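Local atomic coordinates of hypothetical UPF0334 kinase-like protein AQ_1292 (Aquifex aeolicus, PDB entry 1YE8), a protein that hydrolyses nucleoside triphosphates (ATP, GTP, CTP, TTP and UTP) to the diphosphate and phosphate, without kinase activity. Residues 2-8 with 133-139; 11-16 with 160-165; 57-61 with 74-80; 51-57 with 82-87. The contacts are given in a common frame with arbitrary orientation. Numbering follows the deposited sequence.

Interaction 1: residues 2-8 with 133-139. With NA (sodium ion), chain C.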
loop_
_atom_site.group_PDB
_atom_site.type_symbol
_atom_site.label_atom_id
_atom_site.label_comp_id
_atom_site.label_asym_id
_atom_site.label_seq_id
_atom_site.Cartn_x
_atom_site.Cartn_y
_atom_site.Cartn_z
ATOM N N LYS A 2 -2.415 -7.845 10.375
ATOM C CA LYS A 2 -2.519 -7.337 8.990
ATOM C C LYS A 2 -3.750 -6.451 8.939
ATOM O O LYS A 2 -4.860 -6.930 9.202
ATOM C CB LYS A 2 -2.697 -8.471 7.956
ATOM C CG LYS A 2 -1.660 -9.606 7.940
ATOM C CD LYS A 2 -0.313 -9.109 7.440
ATOM C CE LYS A 2 0.747 -10.192 7.261
ATOM N NZ LYS A 2 0.973 -11.001 8.484
ATOM N N ILE A 3 -3.562 -5.167 8.649
ATOM C CA ILE A 3 -4.677 -4.227 8.500
ATOM C C ILE A 3 -4.851 -3.966 7.012
ATOM O O ILE A 3 -3.913 -3.452 6.366
ATOM C CB ILE A 3 -4.362 -2.864 9.204
ATOM C CG1 ILE A 3 -3.914 -3.047 10.666
ATOM C CG2 ILE A 3 -5.557 -1.921 9.080
ATOM C CD1 ILE A 3 -4.998 -3.575 11.576
ATOM N N ILE A 4 -6.019 -4.319 6.470
ATOM C CA ILE A 4 -6.308 -4.127 5.050
ATOM C C ILE A 4 -7.384 -3.065 4.946
ATOM O O ILE A 4 -8.511 -3.252 5.419
ATOM C CB ILE A 4 -6.782 -5.441 4.399
ATOM C CG1 ILE A 4 -5.731 -6.535 4.581
ATOM C CG2 ILE A 4 -7.074 -5.202 2.910
ATOM C CD1 ILE A 4 -6.101 -7.869 4.040
ATOM N N ILE A 5 -7.043 -1.951 4.303
ATOM C CA ILE A 5 -7.955 -0.818 4.141
ATOM C C ILE A 5 -8.437 -0.778 2.701
ATOM O O ILE A 5 -7.647 -0.751 1.755
ATOM C CB ILE A 5 -7.249 0.507 4.505
ATOM C CG1 ILE A 5 -6.750 0.485 5.952
ATOM C CG2 ILE A 5 -8.199 1.702 4.259
ATOM C CD1 ILE A 5 -5.658 1.503 6.240
ATOM N N THR A 6 -9.752 -0.786 2.532
ATOM C CA THR A 6 -10.350 -0.720 1.211
ATOM C C THR A 6 -11.402 0.380 1.179
ATOM O O THR A 6 -11.689 0.990 2.209
ATOM C CB THR A 6 -10.875 -2.133 0.828
ATOM O OG1 THR A 6 -11.213 -2.180 -0.564
ATOM C CG2 THR A 6 -12.163 -2.550 1.606
ATOM N N GLY A 7 -11.927 0.677 -0.001
ATOM C CA GLY A 7 -12.943 1.703 -0.119
ATOM C C GLY A 7 -12.909 2.339 -1.486
ATOM O O GLY A 7 -12.022 2.051 -2.292
ATOM N N GLU A 8 -13.873 3.218 -1.742
ATOM C CA GLU A 8 -14.032 3.807 -3.072
ATOM C C GLU A 8 -12.831 4.676 -3.442
ATOM O O GLU A 8 -12.176 5.235 -2.558
ATOM C CB GLU A 8 -15.340 4.619 -3.162
ATOM C CG GLU A 8 -16.639 3.899 -2.743
ATOM C CD GLU A 8 -17.018 2.659 -3.578
ATOM O OE1 GLU A 8 -16.718 2.675 -4.808
ATOM O OE2 GLU A 8 -17.650 1.680 -3.017
ATOM N N VAL A 133 1.498 -5.506 9.015
ATOM C CA VAL A 133 1.333 -4.781 7.752
ATOM C C VAL A 133 0.100 -3.902 7.773
ATOM O O VAL A 133 -0.945 -4.305 8.298
ATOM C CB VAL A 133 1.192 -5.750 6.532
ATOM C CG1 VAL A 133 1.177 -4.972 5.205
ATOM C CG2 VAL A 133 2.289 -6.822 6.513
ATOM N N VAL A 134 0.221 -2.702 7.198
ATOM C CA VAL A 134 -0.942 -1.890 6.814
ATOM C C VAL A 134 -0.908 -1.752 5.300
ATOM O O VAL A 134 0.071 -1.240 4.746
ATOM C CB VAL A 134 -0.917 -0.492 7.466
ATOM C CG1 VAL A 134 -2.052 0.389 6.936
ATOM C CG2 VAL A 134 -1.001 -0.632 8.987
ATOM N N ALA A 135 -1.965 -2.224 4.638
ATOM C CA ALA A 135 -1.993 -2.214 3.159
ATOM C C ALA A 135 -3.358 -1.743 2.702
ATOM O O ALA A 135 -4.353 -1.881 3.428
ATOM C CB ALA A 135 -1.686 -3.581 2.581
ATOM N N THR A 136 -3.414 -1.190 1.493
ATOM C CA THR A 136 -4.686 -0.805 0.903
ATOM C C THR A 136 -4.934 -1.630 -0.352
ATOM O O THR A 136 -3.996 -2.043 -1.063
ATOM C CB THR A 136 -4.693 0.678 0.519
ATOM O OG1 THR A 136 -3.600 0.948 -0.367
ATOM C CG2 THR A 136 -4.482 1.545 1.758
ATOM N N ILE A 137 -6.215 -1.851 -0.631
ATOM C CA ILE A 137 -6.661 -2.484 -1.869
ATOM C C ILE A 137 -7.886 -1.765 -2.387
ATOM O O ILE A 137 -8.651 -1.188 -1.606
ATOM C CB ILE A 137 -6.992 -4.004 -1.689
ATOM C CG1 ILE A 137 -8.035 -4.230 -0.581
ATOM C CG2 ILE A 137 -5.713 -4.815 -1.488
ATOM C CD1 ILE A 137 -8.505 -5.664 -0.504
ATOM N N PRO A 138 -8.095 -1.817 -3.699
ATOM C CA PRO A 138 -9.319 -1.247 -4.265
ATOM C C PRO A 138 -10.549 -2.024 -3.811
ATOM O O PRO A 138 -10.450 -3.154 -3.311
ATOM C CB PRO A 138 -9.093 -1.332 -5.787
ATOM C CG PRO A 138 -7.995 -2.287 -5.987
ATOM C CD PRO A 138 -7.217 -2.415 -4.725
ATOM N N ILE A 139 -11.707 -1.389 -3.942
ATOM C CA ILE A 139 -12.963 -2.005 -3.492
ATOM C C ILE A 139 -13.484 -3.076 -4.457
ATOM O O ILE A 139 -14.276 -3.933 -4.078
ATOM C CB ILE A 139 -14.030 -0.911 -3.204
ATOM C CG1 ILE A 139 -15.186 -1.445 -2.343
ATOM C CG2 ILE A 139 -14.541 -0.287 -4.490
ATOM C CD1 ILE A 139 -14.798 -1.865 -0.924
HETATM NA NA NA C . -9.719 5.148 -2.340
HETATM O O HOH W 1 -11.367 1.338 -4.885
HETATM O O HOH W 2 -7.059 4.278 -3.375
#
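Strands 2-6 and 133-136 run parallel, their axes 4.7 Å apart at closest approach and their directions differing by 17°. The register pairs K2 with V133, I3 with V134, I4 with A135 and I5 with T136. Four backbone hydrogen bonds zigzag between them: I3 N to V133 O (2.8 Å), A135 N to I3 O (2.9 Å), I5 N to A135 O (2.8 Å) and I137 N to I5 O (3.0 Å). Beyond these the direct backbone bonds stop, although G7 CA and I139 CA are still 5.0 Å apart, and water 1 bridges G7 O (2.8 Å) and I139 N (2.9 Å). G7, at phi/psi 152/175, adopts angles that call for glycine as the strand gives way to the phosphate-binding loop; E8 O then binds sodium at 2.5 Å. On the face carrying I3, I5, V134 and T136, I5 CD1 meets V134 CG1 at 3.8 Å. On the other, K2 CD lies 3.6 Å from V133 CG2, while its NZ bonds to the backbone of D128 and V131; further along, I4 CG2 touches I137 CD1 at 3.7 Å. T136 OG1 bonds to D106, a predicted ATP-site residue. The pair forms the buried middle of the RecA-like parallel sheet. Helix 13-24 covers the I5 and V134 face, helix 144-150 packs on I4 and I137, and strand 156-159 hydrogen-bonds along the other edge of 2-6.

Interaction 2: residues 11-16 with 160-165. With NA (sodium ion), chain C; MG (magnesium ion), chain B; PO4 (phosphate ion), chain E.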
loop_
_atom_site.group_PDB
_atom_site.type_symbol
_atom_site.label_atom_id
_atom_site.label_comp_id
_atom_site.label_asym_id
_atom_site.label_seq_id
_atom_site.Cartn_x
_atom_site.Cartn_y
_atom_site.Cartn_z
ATOM N N VAL A 11 -11.876 8.197 -1.476
ATOM C CA VAL A 11 -12.434 8.241 -0.124
ATOM C C VAL A 11 -11.421 8.663 0.953
ATOM O O VAL A 11 -11.817 9.119 2.022
ATOM C CB VAL A 11 -13.157 6.919 0.267
ATOM C CG1 VAL A 11 -12.154 5.828 0.638
ATOM C CG2 VAL A 11 -14.141 7.167 1.408
ATOM N N GLY A 12 -10.127 8.480 0.676
ATOM C CA GLY A 12 -9.101 8.885 1.620
ATOM C C GLY A 12 -8.201 7.787 2.161
ATOM O O GLY A 12 -7.669 7.923 3.269
ATOM N N LYS A 13 -8.015 6.707 1.398
ATOM C CA LYS A 13 -7.164 5.598 1.853
ATOM C C LYS A 13 -5.705 6.023 2.064
ATOM O O LYS A 13 -5.130 5.732 3.107
ATOM C CB LYS A 13 -7.240 4.398 0.911
ATOM C CG LYS A 13 -8.647 3.803 0.787
ATOM C CD LYS A 13 -8.660 2.423 0.141
ATOM C CE LYS A 13 -8.115 2.373 -1.272
ATOM N NZ LYS A 13 -9.089 2.909 -2.247
ATOM N N THR A 14 -5.126 6.714 1.084
ATOM C CA THR A 14 -3.752 7.236 1.224
ATOM C C THR A 14 -3.632 8.203 2.401
ATOM O O THR A 14 -2.689 8.125 3.177
ATOM C CB THR A 14 -3.321 7.925 -0.068
ATOM O OG1 THR A 14 -3.340 6.970 -1.139
ATOM C CG2 THR A 14 -1.858 8.407 0.012
ATOM N N THR A 15 -4.606 9.096 2.530
ATOM C CA THR A 15 -4.628 10.056 3.616
ATOM C C THR A 15 -4.600 9.353 4.961
ATOM O O THR A 15 -3.848 9.739 5.855
ATOM C CB THR A 15 -5.881 10.932 3.503
ATOM O OG1 THR A 15 -5.694 11.840 2.419
ATOM C CG2 THR A 15 -6.064 11.838 4.742
ATOM N N LEU A 16 -5.419 8.319 5.110
ATOM C CA LEU A 16 -5.417 7.544 6.336
ATOM C C LEU A 16 -4.064 6.844 6.551
ATOM O O LEU A 16 -3.516 6.869 7.657
ATOM C CB LEU A 16 -6.555 6.525 6.322
ATOM C CG LEU A 16 -6.624 5.537 7.476
ATOM C CD1 LEU A 16 -6.734 6.242 8.844
ATOM C CD2 LEU A 16 -7.795 4.607 7.274
ATOM N N LEU A 160 -13.274 1.778 4.365
ATOM C CA LEU A 160 -13.167 3.196 4.711
ATOM C C LEU A 160 -14.257 3.962 3.987
ATOM O O LEU A 160 -14.432 3.788 2.775
ATOM C CB LEU A 160 -11.790 3.720 4.298
ATOM C CG LEU A 160 -11.453 5.122 4.807
ATOM C CD1 LEU A 160 -11.406 5.149 6.336
ATOM C CD2 LEU A 160 -10.132 5.596 4.227
ATOM N N THR A 161 -14.975 4.808 4.725
ATOM C CA THR A 161 -16.090 5.588 4.162
ATOM C C THR A 161 -16.041 7.030 4.655
ATOM O O THR A 161 -15.329 7.331 5.613
ATOM C CB THR A 161 -17.449 4.999 4.586
ATOM O OG1 THR A 161 -17.602 5.164 6.003
ATOM C CG2 THR A 161 -17.522 3.485 4.355
ATOM N N PRO A 162 -16.831 7.925 4.056
ATOM C CA PRO A 162 -16.920 9.292 4.590
ATOM C C PRO A 162 -17.426 9.334 6.041
ATOM O O PRO A 162 -17.085 10.280 6.762
ATOM C CB PRO A 162 -17.892 9.977 3.624
ATOM C CG PRO A 162 -17.766 9.172 2.352
ATOM C CD PRO A 162 -17.659 7.754 2.846
ATOM N N GLU A 163 -18.161 8.307 6.468
ATOM C CA GLU A 163 -18.775 8.259 7.802
ATOM C C GLU A 163 -17.894 7.667 8.902
ATOM O O GLU A 163 -18.203 7.825 10.087
ATOM C CB GLU A 163 -20.079 7.467 7.749
ATOM C CG GLU A 163 -21.182 8.146 6.947
ATOM C CD GLU A 163 -21.057 7.915 5.447
ATOM O OE1 GLU A 163 -20.364 6.967 5.022
ATOM O OE2 GLU A 163 -21.645 8.697 4.692
ATOM N N ASN A 164 -16.828 6.951 8.532
ATOM C CA ASN A 164 -15.898 6.421 9.535
ATOM C C ASN A 164 -14.468 6.962 9.396
ATOM O O ASN A 164 -13.622 6.711 10.244
ATOM C CB ASN A 164 -15.937 4.881 9.595
ATOM C CG ASN A 164 -15.339 4.216 8.351
ATOM O OD1 ASN A 164 -14.714 4.871 7.519
ATOM N ND2 ASN A 164 -15.548 2.921 8.225
ATOM N N ARG A 165 -14.233 7.697 8.309
ATOM C CA ARG A 165 -12.983 8.398 7.984
ATOM C C ARG A 165 -12.265 9.024 9.192
ATOM O O ARG A 165 -11.053 8.852 9.382
ATOM C CB ARG A 165 -13.353 9.518 6.994
ATOM C CG ARG A 165 -12.243 10.131 6.221
ATOM C CD ARG A 165 -12.642 10.415 4.805
ATOM N NE ARG A 165 -13.630 11.486 4.694
ATOM C CZ ARG A 165 -14.271 11.771 3.569
ATOM N NH1 ARG A 165 -14.027 11.065 2.473
ATOM N NH2 ARG A 165 -15.164 12.757 3.535
HETATM NA NA NA C . -9.719 5.148 -2.340
HETATM MG MG MG B . -4.787 6.455 -2.586
HETATM P P PO4 E . -7.925 7.532 -1.823
HETATM O O1 PO4 E . -6.530 7.019 -1.512
HETATM O O2 PO4 E . -8.205 8.911 -1.309
HETATM O O3 PO4 E . -8.894 6.577 -1.176
HETATM O O4 PO4 E . -8.149 7.514 -3.316
HETATM O O HOH W 3 -3.173 6.434 -3.836
HETATM O O HOH W 4 -4.750 4.617 -2.189
HETATM O O HOH W 5 -5.059 8.825 -2.697
HETATM O O HOH W 2 -7.059 4.278 -3.375
#
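V11 and L160, each with 99 Å² covered, carry most of this contact. V11 CG2 reaches the backbone of the 160-165 loop, 3.7 Å from both L160 O and T161 CA, and touches P162 CD at 3.8 Å, while V11 CG1 lies 4.1 Å from L160 CD2. L160 points its side chain at the start of helix 13-24: its CD2 sits 3.5 Å from G12 O and 3.7 Å from K13 N, and its CD1 packs against L16 CD2 at 3.8 Å. I5 of strand 2-6 and I168 of helix 168-175 also line this apolar patch. V11 to T14 end the P-loop (Walker A motif, G7 to T14), the inferred ATP-binding loop. Here it holds a phosphate ion, probably from the crystallisation liquor, with hydrogen bonds from G12 N (2.9 Å) and K13 N (2.7 Å) to phosphate O3 and from T14 N to O1 (3.0 Å). Magnesium joins T14 OG1 and phosphate O1, each at 2.1 Å; the atom modelled as sodium lies 2.0 Å from phosphate O3 and 2.3 Å from K13 NZ. R165, the third main contributor, donates from NH1 to V11 O (3.0 Å), so its guanidinium meets the loop backbone edge-on. T161 N bonds to N164 OD1 (2.8 Å) and R165 N to T161 O (2.9 Å).

Interaction 3: residues 57-61 with 74-80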
loop_
_atom_site.group_PDB
_atom_site.type_symbol
_atom_site.label_atom_id
_atom_site.label_comp_id
_atom_site.label_asym_id
_atom_site.label_seq_id
_atom_site.Cartn_x
_atom_site.Cartn_y
_atom_site.Cartn_z
ATOM N N LYS A 57 8.867 9.257 -6.810
ATOM C CA LYS A 57 8.966 9.106 -8.260
ATOM C C LYS A 57 7.598 8.928 -8.885
ATOM O O LYS A 57 6.797 8.112 -8.400
ATOM C CB LYS A 57 9.844 7.913 -8.642
ATOM C CG LYS A 57 10.165 7.872 -10.140
ATOM C CD LYS A 57 11.292 6.905 -10.468
ATOM C CE LYS A 57 12.604 7.339 -9.878
ATOM N NZ LYS A 57 13.097 8.598 -10.488
ATOM N N ILE A 58 7.333 9.665 -9.965
ATOM C CA ILE A 58 6.132 9.430 -10.759
ATOM C C ILE A 58 6.315 8.128 -11.526
ATOM O O ILE A 58 7.247 7.987 -12.324
ATOM C CB ILE A 58 5.842 10.589 -11.747
ATOM C CG1 ILE A 58 5.553 11.876 -10.965
ATOM C CG2 ILE A 58 4.650 10.229 -12.649
ATOM C CD1 ILE A 58 5.384 13.133 -11.848
ATOM N N PHE A 59 5.431 7.164 -11.283
ATOM C CA PHE A 59 5.498 5.890 -11.992
ATOM C C PHE A 59 4.311 5.615 -12.911
ATOM O O PHE A 59 4.320 4.646 -13.653
ATOM C CB PHE A 59 5.674 4.723 -11.003
ATOM C CG PHE A 59 4.432 4.406 -10.176
ATOM C CD1 PHE A 59 4.194 5.068 -8.976
ATOM C CD2 PHE A 59 3.540 3.429 -10.588
ATOM C CE1 PHE A 59 3.059 4.772 -8.192
ATOM C CE2 PHE A 59 2.390 3.138 -9.823
ATOM C CZ PHE A 59 2.160 3.816 -8.616
ATOM N N SER A 60 3.287 6.460 -12.862
ATOM C CA SER A 60 2.139 6.298 -13.734
ATOM C C SER A 60 1.680 7.683 -14.129
ATOM O O SER A 60 1.563 8.554 -13.275
ATOM C CB SER A 60 1.023 5.568 -12.993
ATOM O OG SER A 60 -0.148 5.485 -13.780
ATOM N N SER A 61 1.439 7.899 -15.421
ATOM C CA SER A 61 1.092 9.237 -15.894
ATOM C C SER A 61 0.342 9.176 -17.211
ATOM O O SER A 61 0.606 8.305 -18.042
ATOM C CB SER A 61 2.357 10.099 -16.087
ATOM O OG SER A 61 2.052 11.407 -16.588
ATOM N N GLY A 74 -0.361 5.614 -18.359
ATOM C CA GLY A 74 0.702 4.687 -18.715
ATOM C C GLY A 74 1.547 4.399 -17.490
ATOM O O GLY A 74 1.961 5.326 -16.796
ATOM N N VAL A 75 1.760 3.118 -17.209
ATOM C CA VAL A 75 2.516 2.694 -16.034
ATOM C C VAL A 75 3.932 2.273 -16.416
ATOM O O VAL A 75 4.140 1.411 -17.294
ATOM C CB VAL A 75 1.828 1.523 -15.305
ATOM C CG1 VAL A 75 2.648 1.077 -14.091
ATOM C CG2 VAL A 75 0.417 1.916 -14.871
ATOM N N ASN A 76 4.905 2.896 -15.755
ATOM C CA ASN A 76 6.295 2.506 -15.919
ATOM C C ASN A 76 6.694 1.607 -14.754
ATOM O O ASN A 76 6.930 2.074 -13.611
ATOM C CB ASN A 76 7.193 3.731 -16.017
ATOM C CG ASN A 76 8.610 3.374 -16.404
ATOM O OD1 ASN A 76 9.183 2.423 -15.865
ATOM N ND2 ASN A 76 9.193 4.141 -17.343
ATOM N N VAL A 77 6.692 0.308 -15.041
ATOM C CA VAL A 77 6.931 -0.713 -14.032
ATOM C C VAL A 77 8.313 -0.532 -13.401
ATOM O O VAL A 77 8.478 -0.716 -12.195
ATOM C CB VAL A 77 6.761 -2.119 -14.636
ATOM C CG1 VAL A 77 7.322 -3.204 -13.703
ATOM C CG2 VAL A 77 5.304 -2.361 -14.978
ATOM N N GLN A 78 9.300 -0.177 -14.223
ATOM C CA GLN A 78 10.672 0.013 -13.771
ATOM C C GLN A 78 10.770 1.196 -12.798
ATOM O O GLN A 78 11.436 1.095 -11.758
ATOM C CB GLN A 78 11.610 0.183 -14.977
ATOM C CG GLN A 78 11.831 -1.124 -15.782
ATOM C CD GLN A 78 10.565 -1.651 -16.494
ATOM O OE1 GLN A 78 10.276 -2.854 -16.427
ATOM N NE2 GLN A 78 9.810 -0.756 -17.160
ATOM N N TYR A 79 10.076 2.297 -13.096
ATOM C CA TYR A 79 10.083 3.435 -12.188
ATOM C C TYR A 79 9.454 3.076 -10.848
ATOM O O TYR A 79 9.943 3.487 -9.805
ATOM C CB TYR A 79 9.315 4.621 -12.776
ATOM C CG TYR A 79 9.984 5.323 -13.948
ATOM C CD1 TYR A 79 11.246 4.946 -14.411
ATOM C CD2 TYR A 79 9.349 6.397 -14.556
ATOM C CE1 TYR A 79 11.854 5.625 -15.482
ATOM C CE2 TYR A 79 9.943 7.083 -15.613
ATOM C CZ TYR A 79 11.184 6.688 -16.071
ATOM O OH TYR A 79 11.743 7.391 -17.136
ATOM N N PHE A 80 8.363 2.316 -10.898
ATOM C CA PHE A 80 7.708 1.878 -9.677
ATOM C C PHE A 80 8.650 0.996 -8.858
ATOM O O PHE A 80 8.854 1.217 -7.657
ATOM C CB PHE A 80 6.409 1.134 -10.010
ATOM C CG PHE A 80 5.764 0.492 -8.818
ATOM C CD1 PHE A 80 5.138 1.278 -7.870
ATOM C CD2 PHE A 80 5.775 -0.886 -8.651
ATOM C CE1 PHE A 80 4.541 0.707 -6.731
ATOM C CE2 PHE A 80 5.174 -1.483 -7.534
ATOM C CZ PHE A 80 4.552 -0.674 -6.576
#
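F59 turns one face of its ring to the edge of F80, an edge-to-face pair with centroids 4.9 Å apart and planes inclined at 50°; its CD2 also lies 3.7 Å from F80 CB. V75 CG1 approaches the edge of the F59 ring, 4.3 Å from CD2, and F59 CB meets Y79 CB at 4.1 Å. The aromatic cluster continues to F118, whose ring pairs edge-to-face with F80. Beside it, strands 57-61 and 74-75 are antiparallel: S61 and G74 form a hydrogen-bonded pair, S61 N to G74 O at 3.0 Å and G74 N to S61 O at 2.9 Å, and S60 and V75 the adjoining non-hydrogen-bonded pair. N76 N adds a bond to F59 O at 2.8 Å. F59 and S60 make a classic beta bulge opposite F47 of strand 46-51. N76 is also the N-cap of helix 77-97, its OD1 accepting from Y79 N at 2.9 Å, so a single residue ends the strand pairing and starts the helix. At the exposed margin, K57 CD rests 3.8 Å from Y79 CB. This contact joins the antiparallel sheet to the helix that crosses it. Its polar bonds between the segments are all main-chain to main-chain, whereas their side chains meet through apolar and aromatic packing: the backbone fixes the register, and the rings bind the strand to the helix's first turn.

Interaction 4: residues 51-57 with 82-87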
loop_
_atom_site.group_PDB
_atom_site.type_symbol
_atom_site.label_atom_id
_atom_site.label_comp_id
_atom_site.label_asym_id
_atom_site.label_seq_id
_atom_site.Cartn_x
_atom_site.Cartn_y
_atom_site.Cartn_z
ATOM N N THR A 51 8.184 6.947 -0.483
ATOM C CA THR A 51 8.558 6.022 0.576
ATOM C C THR A 51 8.595 6.673 1.949
ATOM O O THR A 51 8.581 7.895 2.074
ATOM C CB THR A 51 9.892 5.327 0.313
ATOM O OG1 THR A 51 10.956 6.270 0.551
ATOM C CG2 THR A 51 10.012 4.853 -1.158
ATOM N N THR A 52 8.684 5.845 2.982
ATOM C CA THR A 52 8.865 6.344 4.334
ATOM C C THR A 52 10.227 7.015 4.541
ATOM O O THR A 52 10.442 7.593 5.612
ATOM C CB THR A 52 8.702 5.213 5.343
ATOM O OG1 THR A 52 9.428 4.060 4.891
ATOM C CG2 THR A 52 7.225 4.781 5.452
ATOM N N GLU A 53 11.119 6.968 3.545
ATOM C CA GLU A 53 12.384 7.725 3.590
ATOM C C GLU A 53 12.335 8.985 2.754
ATOM O O GLU A 53 13.350 9.677 2.603
ATOM C CB GLU A 53 13.579 6.856 3.171
ATOM C CG GLU A 53 13.872 5.710 4.115
ATOM C CD GLU A 53 14.111 6.122 5.565
ATOM O OE1 GLU A 53 14.487 7.301 5.849
ATOM O OE2 GLU A 53 13.928 5.253 6.437
ATOM N N GLY A 54 11.162 9.310 2.221
ATOM C CA GLY A 54 10.997 10.542 1.472
ATOM C C GLY A 54 11.449 10.470 0.027
ATOM O O GLY A 54 11.501 11.492 -0.664
ATOM N N LYS A 55 11.754 9.275 -0.469
ATOM C CA LYS A 55 12.074 9.126 -1.881
ATOM C C LYS A 55 10.774 9.143 -2.676
ATOM O O LYS A 55 9.777 8.557 -2.246
ATOM C CB LYS A 55 12.871 7.843 -2.152
ATOM C CG LYS A 55 14.159 7.697 -1.339
ATOM C CD LYS A 55 15.206 8.736 -1.662
ATOM C CE LYS A 55 16.427 8.512 -0.767
ATOM N NZ LYS A 55 17.303 7.435 -1.285
ATOM N N LYS A 56 10.779 9.837 -3.808
ATOM C CA LYS A 56 9.578 10.051 -4.622
ATOM C C LYS A 56 9.839 9.834 -6.108
ATOM O O LYS A 56 10.909 10.193 -6.619
ATOM C CB LYS A 56 9.025 11.468 -4.422
ATOM C CG LYS A 56 8.930 11.918 -2.982
ATOM C CD LYS A 56 8.516 13.366 -2.876
ATOM C CE LYS A 56 8.643 13.818 -1.450
ATOM N NZ LYS A 56 7.746 13.065 -0.543
ATOM N N LYS A 57 8.867 9.257 -6.810
ATOM C CA LYS A 57 8.966 9.106 -8.260
ATOM C C LYS A 57 7.598 8.928 -8.885
ATOM O O LYS A 57 6.797 8.112 -8.400
ATOM C CB LYS A 57 9.844 7.913 -8.642
ATOM C CG LYS A 57 10.165 7.872 -10.140
ATOM C CD LYS A 57 11.292 6.905 -10.468
ATOM C CE LYS A 57 12.604 7.339 -9.878
ATOM N NZ LYS A 57 13.097 8.598 -10.488
ATOM N N GLU A 82 11.853 0.679 -8.896
ATOM C CA GLU A 82 13.065 1.349 -8.439
ATOM C C GLU A 82 12.950 1.761 -6.975
ATOM O O GLU A 82 13.925 1.674 -6.222
ATOM C CB GLU A 82 13.336 2.579 -9.310
ATOM C CG GLU A 82 14.697 3.214 -9.091
ATOM C CD GLU A 82 14.938 4.404 -9.996
ATOM O OE1 GLU A 82 14.399 4.414 -11.124
ATOM O OE2 GLU A 82 15.671 5.328 -9.567
ATOM N N LEU A 83 11.762 2.220 -6.573
ATOM C CA LEU A 83 11.524 2.659 -5.204
ATOM C C LEU A 83 10.803 1.599 -4.379
ATOM O O LEU A 83 11.146 1.395 -3.221
ATOM C CB LEU A 83 10.731 3.982 -5.180
ATOM C CG LEU A 83 11.567 5.255 -5.297
ATOM C CD1 LEU A 83 12.313 5.335 -6.629
ATOM C CD2 LEU A 83 10.673 6.461 -5.085
ATOM N N ALA A 84 9.829 0.913 -4.972
ATOM C CA ALA A 84 8.984 -0.014 -4.204
ATOM C C ALA A 84 9.745 -1.232 -3.708
ATOM O O ALA A 84 9.565 -1.655 -2.573
ATOM C CB ALA A 84 7.777 -0.465 -5.015
ATOM N N ILE A 85 10.573 -1.823 -4.563
ATOM C CA ILE A 85 11.150 -3.118 -4.208
ATOM C C ILE A 85 12.180 -3.004 -3.075
ATOM O O ILE A 85 12.075 -3.735 -2.077
ATOM C CB ILE A 85 11.669 -3.881 -5.454
ATOM C CG1 ILE A 85 10.527 -4.072 -6.469
ATOM C CG2 ILE A 85 12.271 -5.236 -5.029
ATOM C CD1 ILE A 85 9.286 -4.837 -5.948
ATOM N N PRO A 86 13.156 -2.097 -3.172
ATOM C CA PRO A 86 14.134 -2.037 -2.085
ATOM C C PRO A 86 13.502 -1.633 -0.753
ATOM O O PRO A 86 13.897 -2.198 0.271
ATOM C CB PRO A 86 15.189 -1.040 -2.577
ATOM C CG PRO A 86 14.612 -0.372 -3.752
ATOM C CD PRO A 86 13.524 -1.223 -4.306
ATOM N N ILE A 87 12.541 -0.713 -0.737
ATOM C CA ILE A 87 11.965 -0.346 0.554
ATOM C C ILE A 87 11.131 -1.486 1.153
ATOM O O ILE A 87 11.160 -1.691 2.369
ATOM C CB ILE A 87 11.194 1.007 0.504
ATOM C CG1 ILE A 87 10.987 1.548 1.925
ATOM C CG2 ILE A 87 9.848 0.878 -0.181
ATOM C CD1 ILE A 87 12.276 2.065 2.591
#
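Seven residues folded into a tight turn meet a kinked helix through apolar packing, part of it on the turn's main chain, and one loose charge pair. The turn is the hairpin joining strands 46-51 and 56-61 of the antiparallel sheet: a type I beta turn from T51 to G54, with G54 N bonded to T51 O at 2.9 Å, doubled by an ST turn in which T51 OG1 accepts from E53 N at 3.1 Å. The same OG1 takes a bond from K55 N at 3.3 Å, and T51 N bonds to K55 O at 2.9 Å. G54, at phi/psi 82/10, holds angles that call for glycine. Helix 77-97 kinks at P86, whose nitrogen has no hydrogen to give to the preceding turn. L83, with 97 Å² covered, contributes most: its CD2 lies 3.6 Å from both K55 C and K56 N, and its CD1 3.8 Å from K57 CE. One turn on, I87 CG2 meets T51 CG2 at 4.1 Å and I87 CD1 reaches E53 CG at 4.3 Å. E53 OE2 forms a salt bridge with R90, further along the helix. At the other end, K57 NZ stands 4.3 Å from E82 OE2, beyond salt-bridge range.

How the interactions relate
Interaction 1 is the most deeply buried, a parallel strand pair whose centre lies about 7 Å from the centre of the chain. Interaction 2 touches it at the phosphate-binding end: T6 O and L160 N lie 2.8 Å apart, a probable hydrogen bond, and both contacts reach the same sodium. Interactions 3 and 4 lie on the antiparallel sheet, nested in sequence inside the loop closed by interaction 1, their nearest atoms about 10 and 9 Å from it. They share K57 and both set strand 56-61 against helix 77-97, yet 3 is largely buried, with strand pairing and rings, whereas 4 is partly exposed, with aliphatic packing edged by charge. Ions are bound at 1 and 2.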